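Local structure of Apc35852 (Geobacillus stearothermophilus, 1U9C) at residues G143-I146 and V147-K150; M169-L173 and E174-R178; N63-D66 and P67-E71; G25-L28 and E29-A32; P34-V37 and F38-G42. The protein is of unknown function but belongs to the DJ-1/PfpI family, whose relatives include chaperones and cysteine proteases, so it may act through a reactive cysteine. All coordinates share one frame; numbering follows the deposited sequence.

In the fold
Along the chain the order is contact 4, contact 5, contact 3, contact 1, contact 2. Contacts 4 and 5 share helix 28-40, their centres about 15 Å apart. Contact 3, which enters helix 70-75, touches both: Trp69 packs on Ala32 and Glu29, and Ser68 meets Leu36. Contacts 1 and 2, with centres about 15 Å apart, are joined where Val147 meets Leu177. The most distant pair is contacts 1 and 3, with centres about 36 Å apart on opposite sides of the chain's centre. Between the two clusters runs the mainly parallel sheet with strands 7-12, 92-95 and 124-127. In contact 4 Glu30 comes near the oxidised Cys129, so this end of helix 28-40 probably borders the reactive site.

Contact 1: G143-I146 and V147-K150; sequences GTPI and VKGK
The peptide group carried by Pro145 is approached by Lys148 over its face and not in its plane. Lys148 N donates to Pro145 O at 3.1 Å, yet the donor stands 64° out of the carbonyl plane. The pyrrolidine ring is met through its CB, which lies 4.1 Å from Lys148 CB. The hydrogen bond closes a type I beta turn from Pro145 to Lys148, with Ile146 and Val147 at its corners.

A type II turn from Val147 to Lys150 overlaps it, closed by Lys150 N on Val147 O at 3.1 Å. Gly149 takes the third position of that turn, where its positive phi of 75° fits the type II geometry. A water 2.9 Å from Pro145 O and 2.8 Å from Lys148 O is placed to donate to both, although its two protons have further acceptors nearby.

Lys148 runs out extended, with CG anti to the backbone N (chi1 173°). Its CD consequently passes Thr144 CG2 at 4.1 Å, the two side chains at about a right angle, while Thr144 OG1 is hydrogen-bonded to Asp142. Lys150 is bent along its chain, its CG 3.6 Å from Ile146 O.

Ile146 is buried against Leu115 and Ala119 of helix 109-120, Val147 packs on Leu135 and Ala182, and backbone bonds of Gly149 with Gly181 and Lys150 with Asn183 lead into the small parallel sheet of strands 151-152 and 183-184.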
loop_
_atom_site.group_PDB
_atom_site.type_symbol
_atom_site.label_atom_id
_atom_site.label_comp_id
_atom_site.label_asym_id
_atom_site.label_seq_id
_atom_site.Cartn_x
_atom_site.Cartn_y
_atom_site.Cartn_z
ATOM N N GLY A 143 0.595 3.701 21.573
ATOM C CA GLY A 143 1.758 4.385 20.993
ATOM C C GLY A 143 2.811 3.479 20.371
ATOM O O GLY A 143 3.757 3.966 19.728
ATOM N N THR A 144 2.664 2.175 20.553
ATOM C CA THR A 144 3.597 1.198 19.988
ATOM C C THR A 144 3.495 1.204 18.458
ATOM O O THR A 144 2.396 1.041 17.938
ATOM C CB THR A 144 3.231 -0.216 20.482
ATOM O OG1 THR A 144 3.349 -0.316 21.906
ATOM C CG2 THR A 144 4.189 -1.285 19.917
ATOM N N PRO A 145 4.606 1.345 17.743
ATOM C CA PRO A 145 4.518 1.272 16.283
ATOM C C PRO A 145 3.921 -0.046 15.821
ATOM O O PRO A 145 4.283 -1.125 16.337
ATOM C CB PRO A 145 5.972 1.362 15.831
ATOM C CG PRO A 145 6.594 2.162 16.838
ATOM C CD PRO A 145 5.993 1.608 18.158
ATOM N N ILE A 146 2.994 0.029 14.870
ATOM C CA ILE A 146 2.397 -1.181 14.313
ATOM C C ILE A 146 3.452 -2.172 13.789
ATOM O O ILE A 146 3.278 -3.382 13.958
ATOM C CB ILE A 146 1.354 -0.843 13.218
ATOM C CG1 ILE A 146 0.135 -0.126 13.841
ATOM C CG2 ILE A 146 0.960 -2.104 12.487
ATOM C CD1 ILE A 146 -0.743 0.593 12.883
ATOM N N VAL A 147 4.534 -1.674 13.180
ATOM C CA VAL A 147 5.588 -2.560 12.644
ATOM C C VAL A 147 6.633 -3.068 13.642
ATOM O O VAL A 147 7.528 -3.824 13.263
ATOM C CB VAL A 147 6.339 -1.923 11.461
ATOM C CG1 VAL A 147 5.354 -1.541 10.395
ATOM C CG2 VAL A 147 7.143 -0.692 11.876
ATOM N N LYS A 148 6.573 -2.606 14.883
ATOM C CA LYS A 148 7.555 -3.023 15.869
ATOM C C LYS A 148 7.552 -4.524 16.105
ATOM O O LYS A 148 6.526 -5.097 16.456
ATOM C CB LYS A 148 7.358 -2.260 17.195
ATOM C CG LYS A 148 8.224 -2.745 18.344
ATOM C CD LYS A 148 8.231 -1.776 19.518
ATOM C CE LYS A 148 9.078 -2.310 20.693
ATOM N NZ LYS A 148 9.471 -1.265 21.693
ATOM N N GLY A 149 8.714 -5.155 15.907
ATOM C CA GLY A 149 8.865 -6.603 16.105
ATOM C C GLY A 149 8.268 -7.467 15.014
ATOM O O GLY A 149 8.237 -8.692 15.124
ATOM N N LYS A 150 7.819 -6.823 13.950
ATOM C CA LYS A 150 7.170 -7.536 12.848
ATOM C C LYS A 150 8.106 -7.700 11.654
ATOM O O LYS A 150 8.916 -6.806 11.381
ATOM C CB LYS A 150 5.939 -6.765 12.376
ATOM C CG LYS A 150 4.833 -6.576 13.408
ATOM C CD LYS A 150 4.232 -7.892 13.851
ATOM C CE LYS A 150 3.290 -8.456 12.793
ATOM N NZ LYS A 150 1.932 -7.866 12.923
HETATM O O HOH W 1 4.083 -3.950 17.065
#

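Contact 2: M169-L173 and E174-R178; sequences MPFLL and ESTLR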
loop_
_atom_site.group_PDB
_atom_site.type_symbol
_atom_site.label_atom_id
_atom_site.label_comp_id
_atom_site.label_asym_id
_atom_site.label_seq_id
_atom_site.Cartn_x
_atom_site.Cartn_y
_atom_site.Cartn_z
ATOM N N MET A 169 13.743 11.931 -1.396
ATOM C CA MET A 169 12.789 11.401 -0.442
ATOM C C MET A 169 12.976 12.092 0.895
ATOM O O MET A 169 14.092 12.393 1.307
ATOM C CB MET A 169 13.023 9.909 -0.245
ATOM C CG MET A 169 12.655 9.097 -1.453
ATOM S SD MET A 169 10.951 9.212 -2.051
ATOM C CE MET A 169 11.207 10.413 -3.378
ATOM N N PRO A 170 11.850 12.340 1.570
ATOM C CA PRO A 170 11.836 12.943 2.884
ATOM C C PRO A 170 12.481 12.058 3.940
ATOM O O PRO A 170 12.927 12.574 4.981
ATOM C CB PRO A 170 10.347 13.143 3.154
ATOM C CG PRO A 170 9.719 12.258 2.360
ATOM C CD PRO A 170 10.483 12.144 1.064
ATOM N N PHE A 171 12.478 10.757 3.657
ATOM C CA PHE A 171 13.162 9.734 4.467
ATOM C C PHE A 171 13.283 8.503 3.592
ATOM O O PHE A 171 12.618 8.393 2.563
ATOM C CB PHE A 171 12.344 9.388 5.707
ATOM C CG PHE A 171 10.946 8.888 5.386
ATOM C CD1 PHE A 171 10.682 7.532 5.290
ATOM C CD2 PHE A 171 9.915 9.794 5.211
ATOM C CE1 PHE A 171 9.396 7.099 4.989
ATOM C CE2 PHE A 171 8.649 9.372 4.904
ATOM C CZ PHE A 171 8.381 8.015 4.808
ATOM N N LEU A 172 14.120 7.555 3.968
ATOM C CA LEU A 172 14.211 6.294 3.237
ATOM C C LEU A 172 13.305 5.261 3.927
ATOM O O LEU A 172 13.358 5.092 5.136
ATOM C CB LEU A 172 15.650 5.766 3.119
ATOM C CG LEU A 172 16.574 6.552 2.198
ATOM C CD1 LEU A 172 17.891 5.857 2.030
ATOM C CD2 LEU A 172 15.902 6.817 0.852
ATOM N N LEU A 173 12.469 4.608 3.151
ATOM C CA LEU A 173 11.426 3.756 3.701
ATOM C C LEU A 173 11.934 2.508 4.457
ATOM O O LEU A 173 11.578 2.314 5.601
ATOM C CB LEU A 173 10.495 3.361 2.577
ATOM C CG LEU A 173 9.328 2.450 2.957
ATOM C CD1 LEU A 173 8.572 3.050 4.072
ATOM C CD2 LEU A 173 8.390 2.247 1.785
ATOM N N GLU A 174 12.809 1.741 3.835
ATOM C CA GLU A 174 13.367 0.554 4.509
ATOM C C GLU A 174 14.079 0.961 5.811
ATOM O O GLU A 174 13.880 0.396 6.900
ATOM C CB GLU A 174 14.353 -0.189 3.575
ATOM C CG GLU A 174 15.285 -1.185 4.283
ATOM C CD GLU A 174 16.319 -1.849 3.364
ATOM O OE1 GLU A 174 16.393 -1.597 2.130
ATOM O OE2 GLU A 174 17.122 -2.667 3.902
ATOM N N SER A 175 14.925 1.983 5.691
ATOM C CA SER A 175 15.680 2.477 6.828
ATOM C C SER A 175 14.768 2.895 7.957
ATOM O O SER A 175 15.017 2.618 9.132
ATOM C CB SER A 175 16.493 3.697 6.391
ATOM O OG SER A 175 17.573 3.255 5.590
ATOM N N THR A 176 13.697 3.582 7.576
ATOM C CA THR A 176 12.788 4.116 8.563
ATOM C C THR A 176 11.959 3.011 9.228
ATOM O O THR A 176 11.707 3.025 10.442
ATOM C CB THR A 176 11.990 5.303 7.953
ATOM O OG1 THR A 176 12.929 6.315 7.553
ATOM C CG2 THR A 176 11.167 6.034 8.996
ATOM N N LEU A 177 11.508 2.039 8.427
ATOM C CA LEU A 177 10.803 0.904 8.999
ATOM C C LEU A 177 11.663 0.139 9.998
ATOM O O LEU A 177 11.202 -0.247 11.069
ATOM C CB LEU A 177 10.354 -0.064 7.906
ATOM C CG LEU A 177 9.233 0.409 7.015
ATOM C CD1 LEU A 177 9.169 -0.472 5.790
ATOM C CD2 LEU A 177 7.921 0.490 7.768
ATOM N N ARG A 178 12.927 -0.076 9.664
ATOM C CA ARG A 178 13.838 -0.690 10.636
ATOM C C ARG A 178 14.045 0.167 11.896
ATOM O O ARG A 178 14.011 -0.332 13.011
ATOM C CB ARG A 178 15.166 -1.042 9.988
ATOM C CG ARG A 178 16.140 -1.625 10.949
ATOM C CD ARG A 178 17.511 -1.907 10.360
ATOM N NE ARG A 178 17.398 -2.673 9.119
ATOM C CZ ARG A 178 17.482 -2.171 7.896
ATOM N NH1 ARG A 178 17.367 -2.981 6.866
ATOM N NH2 ARG A 178 17.691 -0.865 7.688
#
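Leu172 O is held by two donors of one residue: Thr176 OG1 at 2.7 Å and Thr176 N at 2.9 Å. Neither sits exactly in the carbonyl plane; the hydroxyl is tilted 32° from it and the amide less. The hydroxyl reaches back because Thr176 OG1 is anti to its own carbonyl carbon (chi1 -60°), which turns it toward the preceding turn.

Phe171 stands at about a right angle to this threonine, with CD1 3.4 Å from Thr176 OG1, a packing contact at an oblique approach to the ring. Leu172 occupies the N-cap position, and its carbonyl accepts the amide from the first turn of helix 173-179. The next bond follows the regular alpha-helical pattern: Leu177 N reaches Leu173 O at 2.8 Å with an N-H...O angle of 168°. The two leucine side chains also pack, Leu173 CD1 lying 4.0 Å from Leu177 CD1.

Farther round the helix, Arg178 NH1 meets Glu174 OE2 at 3.0 Å in a salt bridge one turn long, the oxygen lying in the guanidinium plane and using its anti lone pair. Glu174 OE1 is bonded instead to Asp157 N, and Ser175 OG to the Asp157 carboxylate, tying the helix to the start of helix 157-163.

Contact 3: N63-D66 and P67-E71; sequences NEKD and PSWAE
Asp66 satisfies two backbone amides ahead of it with two different oxygens. Its side-chain OD1 accepts from Ser68 N at 3.1 Å along an almost straight bond (N-H...O 173°), and its carbonyl O accepts from Trp69 N at 2.9 Å. The amide of Ser68 meets the carboxylate from above its plane, and that of Trp69 likewise stands above the carbonyl plane. Ser68 OG also lies 3.0 Å from Asp66 OD1, at best a weak bond, because the hydroxyl proton could serve a different acceptor. A water is a firmer neighbour of the hydroxyl, 2.8 Å from Ser68 OG, and makes a weak, long bond to Asp66 OD2.

The bond from a side-chain oxygen to the amide two residues on is an Asx turn, here combined with a bond three residues on. It leads the loop into the 3-10 turn 67-69, and Trp69 then takes the N-cap position of helix 70-75. For this the carboxylate swings forward, with CG anti to the backbone N (chi1 -168°).

The same residue covers the indole by CH-pi contact, Asp66 CB lying 3.4 Å from the centroid of the five-membered ring and 13° off its normal. Lys65 CA approaches Trp69 CE3 obliquely at 3.8 Å. Ala32 of helix 28-40 meets the other face of the indole, and Leu36 of the same helix touches Ser68.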
loop_
_atom_site.group_PDB
_atom_site.type_symbol
_atom_site.label_atom_id
_atom_site.label_comp_id
_atom_site.label_asym_id
_atom_site.label_seq_id
_atom_site.Cartn_x
_atom_site.Cartn_y
_atom_site.Cartn_z
ATOM N N ASN A 63 2.758 2.398 -19.077
ATOM C CA ASN A 63 3.137 2.059 -20.433
ATOM C C ASN A 63 2.799 0.667 -20.922
ATOM O O ASN A 63 2.951 0.429 -22.070
ATOM C CB ASN A 63 4.636 2.270 -20.667
ATOM C CG ASN A 63 5.044 3.692 -20.677
ATOM O OD1 ASN A 63 4.236 4.599 -20.877
ATOM N ND2 ASN A 63 6.347 3.889 -20.707
ATOM N N GLU A 64 2.464 -0.201 -19.975
ATOM C CA GLU A 64 2.163 -1.607 -20.290
ATOM C C GLU A 64 0.901 -2.128 -19.651
ATOM O O GLU A 64 0.869 -3.140 -18.978
ATOM C CB GLU A 64 3.374 -2.501 -19.929
ATOM C CG GLU A 64 4.678 -2.171 -20.604
ATOM C CD GLU A 64 4.575 -2.218 -22.092
ATOM O OE1 GLU A 64 3.661 -2.893 -22.655
ATOM O OE2 GLU A 64 5.410 -1.657 -22.853
ATOM N N LYS A 65 -0.143 -1.377 -19.861
ATOM C CA LYS A 65 -1.439 -1.727 -19.257
ATOM C C LYS A 65 -1.974 -3.051 -19.819
ATOM O O LYS A 65 -2.000 -3.262 -21.049
ATOM C CB LYS A 65 -2.391 -0.558 -19.542
ATOM C CG LYS A 65 -2.002 0.734 -18.812
ATOM C CD LYS A 65 -2.958 1.891 -19.204
ATOM C CE LYS A 65 -2.555 3.197 -18.568
ATOM N NZ LYS A 65 -3.446 4.246 -19.124
ATOM N N ASP A 66 -2.367 -3.951 -18.908
ATOM C CA ASP A 66 -2.967 -5.244 -19.240
ATOM C C ASP A 66 -4.413 -4.948 -19.643
ATOM O O ASP A 66 -5.116 -4.129 -18.948
ATOM C CB ASP A 66 -2.861 -6.167 -18.020
ATOM C CG ASP A 66 -3.166 -7.607 -18.243
ATOM O OD1 ASP A 66 -4.103 -7.977 -18.974
ATOM O OD2 ASP A 66 -2.533 -8.505 -17.601
ATOM N N PRO A 67 -4.906 -5.598 -20.677
ATOM C CA PRO A 67 -6.324 -5.483 -21.002
ATOM C C PRO A 67 -7.277 -5.822 -19.884
ATOM O O PRO A 67 -8.313 -5.203 -19.758
ATOM C CB PRO A 67 -6.476 -6.455 -22.132
ATOM C CG PRO A 67 -5.095 -6.489 -22.775
ATOM C CD PRO A 67 -4.139 -6.346 -21.689
ATOM N N SER A 68 -6.858 -6.656 -18.959
ATOM C CA SER A 68 -7.683 -7.016 -17.830
ATOM C C SER A 68 -7.906 -5.864 -16.877
ATOM O O SER A 68 -8.783 -5.954 -16.007
ATOM C CB SER A 68 -7.082 -8.232 -17.105
ATOM O OG SER A 68 -5.867 -7.852 -16.502
ATOM N N TRP A 69 -7.089 -4.818 -16.895
ATOM C CA TRP A 69 -7.158 -3.691 -15.958
ATOM C C TRP A 69 -8.189 -2.595 -16.241
ATOM O O TRP A 69 -8.262 -1.589 -15.530
ATOM C CB TRP A 69 -5.779 -3.003 -15.863
ATOM C CG TRP A 69 -4.681 -3.907 -15.463
ATOM C CD1 TRP A 69 -4.755 -5.181 -15.029
ATOM C CD2 TRP A 69 -3.315 -3.520 -15.379
ATOM N NE1 TRP A 69 -3.495 -5.656 -14.717
ATOM C CE2 TRP A 69 -2.606 -4.645 -14.941
ATOM C CE3 TRP A 69 -2.614 -2.349 -15.681
ATOM C CZ2 TRP A 69 -1.193 -4.620 -14.801
ATOM C CZ3 TRP A 69 -1.220 -2.348 -15.477
ATOM C CH2 TRP A 69 -0.581 -3.466 -15.059
ATOM N N ALA A 70 -9.022 -2.809 -17.250
ATOM C CA ALA A 70 -9.957 -1.776 -17.680
ATOM C C ALA A 70 -10.826 -1.263 -16.504
ATOM O O ALA A 70 -10.972 -0.064 -16.308
ATOM C CB ALA A 70 -10.865 -2.290 -18.752
ATOM N N GLU A 71 -11.420 -2.169 -15.744
ATOM C CA GLU A 71 -12.277 -1.736 -14.660
ATOM C C GLU A 71 -11.495 -1.071 -13.521
ATOM O O GLU A 71 -11.934 -0.118 -12.877
ATOM C CB GLU A 71 -13.074 -2.922 -14.121
ATOM C CG GLU A 71 -14.151 -3.368 -15.081
ATOM C CD GLU A 71 -14.555 -4.783 -14.778
ATOM O OE1 GLU A 71 -13.866 -5.773 -15.222
ATOM O OE2 GLU A 71 -15.558 -4.881 -14.069
HETATM O O HOH W 2 -4.659 -10.207 -15.586
#

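Contact 4: G25-L28 and E29-A32; sequences GLWL and EEFA
Trp27 and Glu30 are brought together by contrasting first torsions: Trp27 CG is anti to its backbone N (chi1 -164°), whereas Glu30 CG is anti to its carbonyl carbon (chi1 -67°) and the rest of its chain is extended. The carboxylate then lies alongside CB and the five-membered ring of Trp27, Glu30 OE1 3.7 Å from Trp27 CB and Glu30 OE2 3.8 Å from Trp27 CD1. The two planes are inclined by 30°, so this is an oblique approach and not a stack.

At the edge of the indole and in its plane sits a water, 2.8 Å from Trp27 NE1, which it accepts from. That water also donates to Glu29 OE1, and thus joins the ring to the first turn of the helix.

The arrangement opens helix 28-40. Trp27 O takes Glu30 N at 3.0 Å, bent and from above the carbonyl plane, while Leu28 O receives Ala32 N at 2.9 Å with a straighter bond; a weak bond from Phe31 N reaches the same oxygen. Glu30 also has partners beyond the helix: OE1 accepts a weak bond from Gly97 N, and OE2 lies close to the oxidised Cys129, a 3-sulfinoalanine. As in DJ-1, where a glutamate approaches the reactive cysteine, this is consistent with an active-site role.

On the buried side Leu26 CD2 packs on Phe31 CB at 3.9 Å, with Val12 of strand 7-12 touching both residues. Leu28 CD1 comes to 4.3 Å from Ala32 CB.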
loop_
_atom_site.group_PDB
_atom_site.type_symbol
_atom_site.label_atom_id
_atom_site.label_comp_id
_atom_site.label_asym_id
_atom_site.label_seq_id
_atom_site.Cartn_x
_atom_site.Cartn_y
_atom_site.Cartn_z
ATOM N N GLY A 25 3.071 9.576 -8.781
ATOM C CA GLY A 25 1.659 9.224 -8.492
ATOM C C GLY A 25 1.588 7.780 -8.033
ATOM O O GLY A 25 2.512 7.290 -7.488
ATOM N N LEU A 26 0.430 7.174 -8.239
ATOM C CA LEU A 26 0.206 5.751 -7.963
ATOM C C LEU A 26 0.906 4.912 -8.988
ATOM O O LEU A 26 0.902 5.213 -10.192
ATOM C CB LEU A 26 -1.295 5.488 -8.070
ATOM C CG LEU A 26 -1.710 4.023 -8.186
ATOM C CD1 LEU A 26 -1.412 3.196 -6.975
ATOM C CD2 LEU A 26 -3.211 3.996 -8.512
ATOM N N TRP A 27 1.568 3.839 -8.544
ATOM C CA TRP A 27 2.112 2.864 -9.462
ATOM C C TRP A 27 0.975 1.926 -9.887
ATOM O O TRP A 27 0.541 1.097 -9.095
ATOM C CB TRP A 27 3.247 2.026 -8.835
ATOM C CG TRP A 27 4.033 1.334 -9.855
ATOM C CD1 TRP A 27 3.770 0.104 -10.414
ATOM C CD2 TRP A 27 5.148 1.863 -10.560
ATOM N NE1 TRP A 27 4.697 -0.167 -11.405
ATOM C CE2 TRP A 27 5.531 0.908 -11.508
ATOM C CE3 TRP A 27 5.865 3.061 -10.468
ATOM C CZ2 TRP A 27 6.600 1.115 -12.356
ATOM C CZ3 TRP A 27 6.927 3.257 -11.326
ATOM C CH2 TRP A 27 7.273 2.316 -12.229
ATOM N N LEU A 28 0.502 2.095 -11.099
ATOM C CA LEU A 28 -0.748 1.490 -11.545
ATOM C C LEU A 28 -0.888 0.012 -11.217
ATOM O O LEU A 28 -1.909 -0.415 -10.634
ATOM C CB LEU A 28 -0.980 1.795 -13.026
ATOM C CG LEU A 28 -2.246 1.164 -13.580
ATOM C CD1 LEU A 28 -3.538 1.597 -12.884
ATOM C CD2 LEU A 28 -2.286 1.493 -15.073
ATOM N N GLU A 29 0.102 -0.806 -11.529
ATOM C CA GLU A 29 -0.039 -2.237 -11.371
ATOM C C GLU A 29 -0.330 -2.603 -9.931
ATOM O O GLU A 29 -0.956 -3.639 -9.651
ATOM C CB GLU A 29 1.261 -2.965 -11.857
ATOM C CG GLU A 29 1.306 -4.462 -11.584
ATOM C CD GLU A 29 2.559 -5.156 -12.026
ATOM O OE1 GLU A 29 3.579 -4.504 -12.349
ATOM O OE2 GLU A 29 2.485 -6.412 -11.989
ATOM N N GLU A 30 0.252 -1.871 -9.006
ATOM C CA GLU A 30 0.119 -2.172 -7.587
ATOM C C GLU A 30 -1.289 -2.022 -7.052
ATOM O O GLU A 30 -1.610 -2.581 -6.010
ATOM C CB GLU A 30 1.110 -1.360 -6.784
ATOM C CG GLU A 30 2.564 -1.766 -7.071
ATOM C CD GLU A 30 3.580 -0.881 -6.491
ATOM O OE1 GLU A 30 3.297 -0.028 -5.707
ATOM O OE2 GLU A 30 4.768 -1.098 -6.934
ATOM N N PHE A 31 -2.089 -1.227 -7.733
ATOM C CA PHE A 31 -3.539 -1.156 -7.526
ATOM C C PHE A 31 -4.270 -2.175 -8.402
ATOM O O PHE A 31 -5.103 -2.927 -7.911
ATOM C CB PHE A 31 -4.068 0.245 -7.841
ATOM C CG PHE A 31 -5.543 0.340 -7.755
ATOM C CD1 PHE A 31 -6.187 0.420 -6.536
ATOM C CD2 PHE A 31 -6.345 0.247 -8.893
ATOM C CE1 PHE A 31 -7.570 0.448 -6.467
ATOM C CE2 PHE A 31 -7.698 0.294 -8.823
ATOM C CZ PHE A 31 -8.313 0.384 -7.622
ATOM N N ALA A 32 -3.970 -2.170 -9.693
ATOM C CA ALA A 32 -4.811 -2.893 -10.642
ATOM C C ALA A 32 -4.747 -4.410 -10.439
ATOM O O ALA A 32 -5.773 -5.091 -10.483
ATOM C CB ALA A 32 -4.435 -2.556 -12.085
HETATM O O HOH W 3 4.439 -2.290 -13.247
#

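Contact 5: P34-V37 and F38-G42; sequences PYLV and FQEKG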
loop_
_atom_site.group_PDB
_atom_site.type_symbol
_atom_site.label_atom_id
_atom_site.label_comp_id
_atom_site.label_asym_id
_atom_site.label_seq_id
_atom_site.Cartn_x
_atom_site.Cartn_y
_atom_site.Cartn_z
ATOM N N PRO A 34 -3.939 -6.293 -7.650
ATOM C CA PRO A 34 -4.715 -6.631 -6.464
ATOM C C PRO A 34 -6.219 -6.415 -6.618
ATOM O O PRO A 34 -7.005 -7.255 -6.151
ATOM C CB PRO A 34 -4.060 -5.776 -5.362
ATOM C CG PRO A 34 -2.649 -5.646 -5.853
ATOM C CD PRO A 34 -2.818 -5.401 -7.320
ATOM N N TYR A 35 -6.602 -5.292 -7.194
ATOM C CA TYR A 35 -8.037 -4.998 -7.380
ATOM C C TYR A 35 -8.685 -6.160 -8.165
ATOM O O TYR A 35 -9.738 -6.663 -7.736
ATOM C CB TYR A 35 -8.173 -3.680 -8.157
ATOM C CG TYR A 35 -9.616 -3.245 -8.443
ATOM C CD1 TYR A 35 -10.316 -2.576 -7.508
ATOM C CD2 TYR A 35 -10.215 -3.507 -9.646
ATOM C CE1 TYR A 35 -11.613 -2.166 -7.748
ATOM C CE2 TYR A 35 -11.536 -3.066 -9.881
ATOM C CZ TYR A 35 -12.171 -2.393 -8.921
ATOM O OH TYR A 35 -13.486 -1.959 -9.159
ATOM N N LEU A 36 -8.060 -6.589 -9.236
ATOM C CA LEU A 36 -8.633 -7.660 -10.062
ATOM C C LEU A 36 -8.683 -8.962 -9.249
ATOM O O LEU A 36 -9.686 -9.705 -9.316
ATOM C CB LEU A 36 -7.788 -7.860 -11.345
ATOM C CG LEU A 36 -8.138 -8.990 -12.313
ATOM C CD1 LEU A 36 -9.518 -8.726 -12.868
ATOM C CD2 LEU A 36 -7.134 -9.181 -13.433
ATOM N N VAL A 37 -7.623 -9.330 -8.511
ATOM C CA VAL A 37 -7.632 -10.505 -7.645
ATOM C C VAL A 37 -8.807 -10.460 -6.687
ATOM O O VAL A 37 -9.571 -11.453 -6.542
ATOM C CB VAL A 37 -6.270 -10.653 -6.861
ATOM C CG1 VAL A 37 -6.368 -11.691 -5.696
ATOM C CG2 VAL A 37 -5.113 -11.016 -7.799
ATOM N N PHE A 38 -8.990 -9.322 -6.006
ATOM C CA PHE A 38 -10.079 -9.215 -5.038
ATOM C C PHE A 38 -11.466 -9.265 -5.687
ATOM O O PHE A 38 -12.376 -9.922 -5.176
ATOM C CB PHE A 38 -9.903 -7.940 -4.193
ATOM C CG PHE A 38 -8.614 -7.877 -3.412
ATOM C CD1 PHE A 38 -8.000 -8.996 -2.887
ATOM C CD2 PHE A 38 -8.006 -6.652 -3.207
ATOM C CE1 PHE A 38 -6.830 -8.912 -2.189
ATOM C CE2 PHE A 38 -6.833 -6.583 -2.504
ATOM C CZ PHE A 38 -6.253 -7.713 -1.997
ATOM N N GLN A 39 -11.620 -8.585 -6.814
ATOM C CA GLN A 39 -12.890 -8.676 -7.554
ATOM C C GLN A 39 -13.162 -10.123 -7.977
ATOM O O GLN A 39 -14.337 -10.566 -7.838
ATOM C CB GLN A 39 -12.838 -7.742 -8.777
ATOM C CG GLN A 39 -12.897 -6.305 -8.425
ATOM C CD GLN A 39 -14.209 -5.929 -7.820
ATOM O OE1 GLN A 39 -14.291 -5.404 -6.713
ATOM N NE2 GLN A 39 -15.265 -6.290 -8.512
ATOM N N GLU A 40 -12.149 -10.881 -8.448
ATOM C CA GLU A 40 -12.322 -12.320 -8.888
ATOM C C GLU A 40 -12.794 -13.171 -7.745
ATOM O O GLU A 40 -13.490 -14.178 -7.949
ATOM C CB GLU A 40 -10.972 -12.883 -9.396
ATOM C CG GLU A 40 -10.541 -12.430 -10.791
ATOM C CD GLU A 40 -9.071 -12.734 -11.158
ATOM O OE1 GLU A 40 -8.174 -13.018 -10.310
ATOM O OE2 GLU A 40 -8.744 -12.665 -12.363
ATOM N N LYS A 41 -12.384 -12.878 -6.538
ATOM C CA LYS A 41 -12.791 -13.640 -5.396
ATOM C C LYS A 41 -14.182 -13.263 -4.921
ATOM O O LYS A 41 -14.716 -13.900 -3.992
ATOM C CB LYS A 41 -11.836 -13.413 -4.211
ATOM C CG LYS A 41 -10.531 -14.118 -4.291
ATOM C CD LYS A 41 -10.661 -15.662 -4.280
ATOM C CE LYS A 41 -11.185 -16.259 -3.005
ATOM N NZ LYS A 41 -11.176 -17.780 -3.086
ATOM N N GLY A 42 -14.766 -12.220 -5.492
ATOM C CA GLY A 42 -16.089 -11.775 -5.098
ATOM C C GLY A 42 -16.143 -10.850 -3.907
ATOM O O GLY A 42 -17.186 -10.650 -3.316
HETATM O O HOH W 4 -8.679 -14.044 -7.253
#
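Tyr35 and Gln39, one turn apart near the C-terminal end of helix 28-40, meet through a CH-pi contact: Gln39 CG lies over one face of the phenol ring, 4.0 Å from its centroid and 19° off the normal. The amide plane is tilted only 20° from the ring, so the two flat ends run roughly parallel while the side chains cross obliquely. The helix closes with a Schellman motif, in which Gly42 takes a positive phi.

Phe38, with CG anti to the carbonyl carbon (chi1 -60°), folds its ring back so that Pro34 O stands over one face, 3.2 Å from Phe38 CD2. That same oxygen accepts Phe38 N at 2.9 Å, and Pro34 CB touches Phe38 CE2 at 4.1 Å. Val8 of strand 7-12 and Val216 of helix 209-221 also touch this phenylalanine.

Glu40 lies across Leu36, its OE2 3.7 Å from Leu36 CG, and Lys41 NZ reaches helix 209-221 in a salt bridge with Glu221. The i to i+4 bonds run as far as Lys41 N on Val37 O; Gly42 N then turns back to Gln39 O. A water also donates to Val37 O at 2.8 Å and, more distantly, to Glu40 OE1 at 3.3 Å.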